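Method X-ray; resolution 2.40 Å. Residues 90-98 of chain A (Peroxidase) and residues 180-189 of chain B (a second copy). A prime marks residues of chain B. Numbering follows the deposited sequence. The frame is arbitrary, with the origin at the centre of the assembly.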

ATOM      1  N   PRO A  90     -11.091  -4.714  17.990  1.00 24.39           N
ATOM      2  CA  PRO A  90     -10.350  -5.925  18.340  1.00 24.02           C
ATOM      3  C   PRO A  90     -10.268  -6.978  17.218  1.00 23.97           C
ATOM      4  O   PRO A  90      -9.249  -7.638  17.128  1.00 24.33           O
ATOM      5  CB  PRO A  90     -11.117  -6.478  19.555  1.00 24.59           C
ATOM      6  CG  PRO A  90     -12.469  -5.774  19.545  1.00 24.76           C
ATOM      7  CD  PRO A  90     -12.199  -4.423  18.924  1.00 24.50           C
ATOM      8  N   GLU A  91     -11.317  -7.116  16.411  1.00 23.53           N
ATOM      9  CA  GLU A  91     -11.379  -8.117  15.318  1.00 23.30           C
ATOM     10  C   GLU A  91     -10.301  -7.832  14.268  1.00 22.67           C
ATOM     11  O   GLU A  91      -9.866  -8.802  13.579  1.00 22.17           O
ATOM     12  CB  GLU A  91     -12.764  -8.131  14.673  1.00 23.85           C
ATOM     13  CG  GLU A  91     -13.814  -8.785  15.556  1.00 24.36           C
ATOM     14  CD  GLU A  91     -14.447  -7.904  16.619  1.00 24.27           C
ATOM     15  OE1 GLU A  91     -14.252  -6.652  16.579  1.00 23.74           O
ATOM     16  OE2 GLU A  91     -15.112  -8.480  17.503  1.00 24.43           O
ATOM     17  N   LEU A  92      -9.851  -6.576  14.158  1.00 21.94           N
ATOM     18  CA  LEU A  92      -8.781  -6.189  13.209  1.00 21.14           C
ATOM     19  C   LEU A  92      -7.415  -6.626  13.751  1.00 20.85           C
ATOM     20  O   LEU A  92      -6.431  -6.454  13.023  1.00 20.77           O
ATOM     21  CB  LEU A  92      -8.809  -4.675  12.996  1.00 21.08           C
ATOM     22  CG  LEU A  92      -9.992  -4.105  12.215  1.00 21.25           C
ATOM     23  CD1 LEU A  92      -9.801  -2.623  11.950  1.00 20.92           C
ATOM     24  CD2 LEU A  92     -10.184  -4.831  10.895  1.00 21.47           C
ATOM     25  N   ALA A  93      -7.352  -7.152  14.978  1.00 20.93           N
ATOM     26  CA  ALA A  93      -6.103  -7.538  15.683  1.00 20.44           C
ATOM     27  C   ALA A  93      -5.894  -9.054  15.663  1.00 20.92           C
ATOM     28  O   ALA A  93      -4.779  -9.475  15.898  1.00 20.61           O
ATOM     29  CB  ALA A  93      -6.131  -7.035  17.104  1.00 20.49           C
ATOM     30  N   LEU A  94      -6.931  -9.845  15.394  1.00 21.52           N
ATOM     31  CA  LEU A  94      -6.942 -11.295  15.673  1.00 22.14           C
ATOM     32  C   LEU A  94      -5.990 -12.036  14.740  1.00 21.89           C
ATOM     33  O   LEU A  94      -5.646 -13.190  15.065  1.00 22.41           O
ATOM     34  CB  LEU A  94      -8.372 -11.820  15.542  1.00 23.57           C
ATOM     35  CG  LEU A  94      -9.365 -11.214  16.524  1.00 24.26           C
ATOM     36  CD1 LEU A  94     -10.691 -11.951  16.476  1.00 25.16           C
ATOM     37  CD2 LEU A  94      -8.817 -11.222  17.946  1.00 24.93           C
ATOM     38  N   VAL A  95      -5.565 -11.422  13.631  1.00 21.04           N
ATOM     39  CA  VAL A  95      -4.662 -12.065  12.637  1.00 20.41           C
ATOM     40  C   VAL A  95      -3.299 -11.399  12.750  1.00 19.65           C
ATOM     41  O   VAL A  95      -3.101 -10.307  12.222  1.00 19.45           O
ATOM     42  CB  VAL A  95      -5.242 -11.981  11.218  1.00 20.64           C
ATOM     43  CG1 VAL A  95      -4.294 -12.555  10.163  1.00 20.67           C
ATOM     44  CG2 VAL A  95      -6.600 -12.662  11.138  1.00 21.17           C
ATOM     45  N   PRO A  96      -2.328 -12.011  13.470  1.00 19.40           N
ATOM     46  CA  PRO A  96      -1.038 -11.367  13.717  1.00 18.74           C
ATOM     47  C   PRO A  96      -0.183 -11.215  12.451  1.00 17.99           C
ATOM     48  O   PRO A  96       0.509 -10.241  12.364  1.00 17.51           O
ATOM     49  CB  PRO A  96      -0.373 -12.270  14.768  1.00 19.11           C
ATOM     50  CG  PRO A  96      -0.996 -13.617  14.529  1.00 19.99           C
ATOM     51  CD  PRO A  96      -2.428 -13.328  14.122  1.00 20.04           C
ATOM     52  N   ALA A  97      -0.213 -12.189  11.540  1.00 18.01           N
ATOM     53  CA  ALA A  97       0.455 -12.107  10.219  1.00 17.49           C
ATOM     54  C   ALA A  97       1.932 -11.687  10.377  1.00 17.01           C
ATOM     55  O   ALA A  97       2.380 -10.774   9.643  1.00 16.82           O
ATOM     56  CB  ALA A  97      -0.294 -11.127   9.346  1.00 17.20           C
ATOM     57  N   ALA A  98       2.658 -12.332  11.289  1.00 16.96           N
ATOM     58  CA  ALA A  98       4.103 -12.115  11.555  1.00 16.63           C
ATOM     59  C   ALA A  98       4.386 -10.664  11.977  1.00 16.07           C
ATOM     60  O   ALA A  98       5.507 -10.200  11.748  1.00 15.71           O
ATOM     61  CB  ALA A  98       4.902 -12.510  10.338  1.00 16.58           C
TER
ATOM     62  N   ARG B 180      -7.324  -5.366   0.791  1.00 21.93           N
ATOM     63  CA  ARG B 180      -8.014  -6.300   1.714  1.00 23.17           C
ATOM     64  C   ARG B 180      -6.903  -7.140   2.352  1.00 24.05           C
ATOM     65  O   ARG B 180      -5.721  -6.745   2.225  1.00 23.98           O
ATOM     66  CB  ARG B 180      -8.999  -7.194   0.959  1.00 23.53           C
ATOM     67  CG  ARG B 180      -9.957  -6.445   0.047  1.00 23.95           C
ATOM     68  CD  ARG B 180     -10.859  -7.392  -0.722  1.00 24.27           C
ATOM     69  NE  ARG B 180     -11.953  -6.655  -1.338  1.00 24.13           N
ATOM     70  CZ  ARG B 180     -13.197  -7.099  -1.493  1.00 24.42           C
ATOM     71  NH1 ARG B 180     -13.560  -8.304  -1.072  1.00 24.86           N
ATOM     72  NH2 ARG B 180     -14.089  -6.312  -2.069  1.00 24.13           N
ATOM     73  N   ARG B 181      -7.240  -8.300   2.918  1.00 24.11           N
ATOM     74  CA  ARG B 181      -6.222  -9.214   3.479  1.00 25.04           C
ATOM     75  C   ARG B 181      -5.398  -9.798   2.322  1.00 25.40           C
ATOM     76  O   ARG B 181      -5.832  -9.689   1.153  1.00 25.61           O
ATOM     77  CB  ARG B 181      -6.894 -10.187   4.445  1.00 26.06           C
ATOM     78  CG  ARG B 181      -7.412  -9.467   5.688  1.00 26.92           C
ATOM     79  CD  ARG B 181      -7.195 -10.254   6.949  1.00 28.56           C
ATOM     80  NE  ARG B 181      -7.709  -9.630   8.156  1.00 29.45           N
ATOM     81  CZ  ARG B 181      -6.982  -9.091   9.142  1.00 30.39           C
ATOM     82  NH1 ARG B 181      -7.598  -8.605  10.213  1.00 30.06           N
ATOM     83  NH2 ARG B 181      -5.656  -9.031   9.068  1.00 31.41           N
ATOM     84  N   SER B 182      -4.200 -10.294   2.631  1.00 25.21           N
ATOM     85  CA  SER B 182      -3.250 -10.866   1.651  1.00 25.11           C
ATOM     86  C   SER B 182      -3.770 -12.218   1.162  1.00 25.45           C
ATOM     87  O   SER B 182      -4.624 -12.837   1.792  1.00 25.40           O
ATOM     88  CB  SER B 182      -1.879 -10.966   2.259  1.00 25.08           C
ATOM     89  OG  SER B 182      -1.360  -9.668   2.462  1.00 24.56           O
ATOM     90  N   PRO B 183      -3.282 -12.728   0.012  1.00 25.79           N
ATOM     91  CA  PRO B 183      -3.641 -14.082  -0.407  1.00 26.73           C
ATOM     92  C   PRO B 183      -3.248 -15.114   0.660  1.00 27.83           C
ATOM     93  O   PRO B 183      -2.184 -14.995   1.232  1.00 27.24           O
ATOM     94  CB  PRO B 183      -2.848 -14.265  -1.699  1.00 26.70           C
ATOM     95  CG  PRO B 183      -1.712 -13.273  -1.584  1.00 26.23           C
ATOM     96  CD  PRO B 183      -2.344 -12.073  -0.920  1.00 25.67           C
ATOM     97  N   GLY B 184      -4.119 -16.103   0.869  1.00 28.80           N
ATOM     98  CA  GLY B 184      -3.966 -17.180   1.858  1.00 29.72           C
ATOM     99  C   GLY B 184      -4.336 -16.701   3.251  1.00 30.59           C
ATOM    100  O   GLY B 184      -4.156 -17.477   4.219  1.00 31.24           O
ATOM    101  N   ILE B 185      -4.821 -15.468   3.370  1.00 31.00           N
ATOM    102  CA  ILE B 185      -5.258 -14.873   4.668  1.00 32.67           C
ATOM    103  C   ILE B 185      -6.745 -14.537   4.560  1.00 34.44           C
ATOM    104  O   ILE B 185      -7.101 -13.612   3.822  1.00 34.35           O
ATOM    105  CB  ILE B 185      -4.416 -13.649   5.082  1.00 31.61           C
ATOM    106  CG1 ILE B 185      -2.919 -13.980   5.139  1.00 31.57           C
ATOM    107  CG2 ILE B 185      -4.931 -13.112   6.415  1.00 31.48           C
ATOM    108  CD1 ILE B 185      -2.061 -12.837   5.648  1.00 30.99           C
ATOM    109  N   SER B 186      -7.554 -15.304   5.286  1.00 38.38           N
ATOM    110  CA  SER B 186      -9.021 -15.172   5.416  1.00 41.34           C
ATOM    111  C   SER B 186      -9.324 -14.417   6.714  1.00 43.97           C
ATOM    112  O   SER B 186      -8.533 -14.559   7.700  1.00 46.76           O
ATOM    113  CB  SER B 186      -9.686 -16.535   5.391  1.00 42.25           C
ATOM    114  OG  SER B 186     -10.970 -16.491   5.999  1.00 43.85           O
ATOM    115  N   GLU B 187     -10.425 -13.658   6.717  1.00 44.60           N
ATOM    116  CA  GLU B 187     -10.835 -12.835   7.883  1.00 47.37           C
ATOM    117  C   GLU B 187     -11.096 -13.757   9.071  1.00 50.63           C
ATOM    118  O   GLU B 187     -11.207 -14.974   8.910  1.00 50.94           O
ATOM    119  CB  GLU B 187     -12.071 -12.008   7.542  1.00 47.12           C
ATOM    120  CG  GLU B 187     -11.901 -11.075   6.352  1.00 45.84           C
ATOM    121  CD  GLU B 187     -10.993  -9.883   6.561  1.00 46.85           C
ATOM    122  OE1 GLU B 187     -10.515  -9.698   7.704  1.00 46.57           O
ATOM    123  OE2 GLU B 187     -10.781  -9.121   5.573  1.00 46.55           O
ATOM    124  N   PRO B 188     -11.161 -13.216  10.307  1.00 53.22           N
ATOM    125  CA  PRO B 188     -11.698 -13.968  11.447  1.00 56.07           C
ATOM    126  C   PRO B 188     -13.081 -14.590  11.164  1.00 56.48           C
ATOM    127  O   PRO B 188     -14.003 -13.862  10.839  1.00 57.02           O
ATOM    128  CB  PRO B 188     -11.771 -12.918  12.573  1.00 56.16           C
ATOM    129  CG  PRO B 188     -10.722 -11.875  12.193  1.00 54.98           C
ATOM    130  CD  PRO B 188     -10.672 -11.878  10.680  1.00 53.65           C
ATOM    131  N   ASP B 189     -13.174 -15.922  11.288  1.00 56.68           N
ATOM    132  CA  ASP B 189     -14.411 -16.742  11.137  1.00 57.00           C
ATOM    133  C   ASP B 189     -14.897 -16.696   9.676  1.00 56.73           C
ATOM    134  O   ASP B 189     -16.115 -16.648   9.459  1.00 56.51           O
ATOM    135  CB  ASP B 189     -15.494 -16.301  12.130  1.00 57.52           C
ATOM    136  CG  ASP B 189     -15.089 -16.412  13.596  1.00 58.26           C
ATOM    137  OD1 ASP B 189     -14.341 -17.344  13.938  1.00 60.47           O
ATOM    138  OD2 ASP B 189     -15.521 -15.558  14.388  1.00 58.08           O
TER

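Contacts between copies of a protein need not rest on paired strands or packed helices; two irregular segments can meet through a few side chains, provided that each backbone is shaped to present them. The peroxidase segments considered here illustrate the point. The chain A stretch opens with a short 3-10 segment, residues 90-92, closed by a hydrogen bond from Ala93 N to Pro90 O (2.9 Å), and then runs on as loop. The chain B stretch has no regular helix or strand, but a type II beta turn from Ser182′ to Ile185′ folds it back on itself, with Ile185′ N bonded to Ser182′ O at 3.1 Å. Gly184′ occupies the turn position with a positive phi of 79°, a conformation that favours glycine. The backbones stay well apart: the CA atoms of Leu94 and Pro188′ are 6.9 Å from each other, and those of Ala97 and Ile185′ 8.4 Å. No hydrogen bond crosses between the stretches; the contact is made mostly by side chains, and the two surfaces together bury 330 Å².

Val95 is the centre of the arrangement. Its CA-to-CB bond points toward chain B, and its branched side chain, with chi1 in the t rotamer, meets several neighbours at once. Val95 CG1 lies 3.8 Å from Ile185′ CG2, while Val95 CG2 lies 4.2 Å from Pro188′ CD. A compact beta-branched residue suits this place because its two methyl groups diverge directly from CB and reach different apolar partners. The contact with Ile185′ is extended by Ala97, whose CB sits 4.4 Å from Ile185′ CD1; the long arm of the isoleucine spans the gap to a residue that has only a methyl group to offer.

Pro188′ extends the apolar surface toward the start of the chain A stretch. Its rigid ring places Pro188′ CG 4.1 Å from Leu94 CB. The same atom, Pro188′ CG, lies 3.5 Å from the backbone oxygen Glu91 O. The glutamate thus contributes its main chain here, while the end of its side chain leads away and its carboxylate oxygens are hydrogen-bonded elsewhere in the structure.

Arg181′ shows how a charged residue can serve a largely apolar contact. Its CA-to-CB bond points toward chain A, and its guanidinium lies against Val95. Arg181′ NE forms a salt bridge with Glu187′ OE1 at 2.8 Å, with a hydrogen-bond angle of 156°. This internal pairing supplies a partner for the positive charge and helps to hold the guanidinium in position. Val95 CB covers one face of the group, 3.7 Å from Arg181′ NH2, an atom that is hydrogen-bonded elsewhere in the structure. Near the guanidinium plane, at its edge, Leu92 O lies 3.7 Å from Arg181′ NH1. That separation is too long for a hydrogen bond, and NH1 is left buried without a partner anywhere in the model. The general lesson is that shape and apolar packing can join two loops even when one buried polar atom remains unsatisfied.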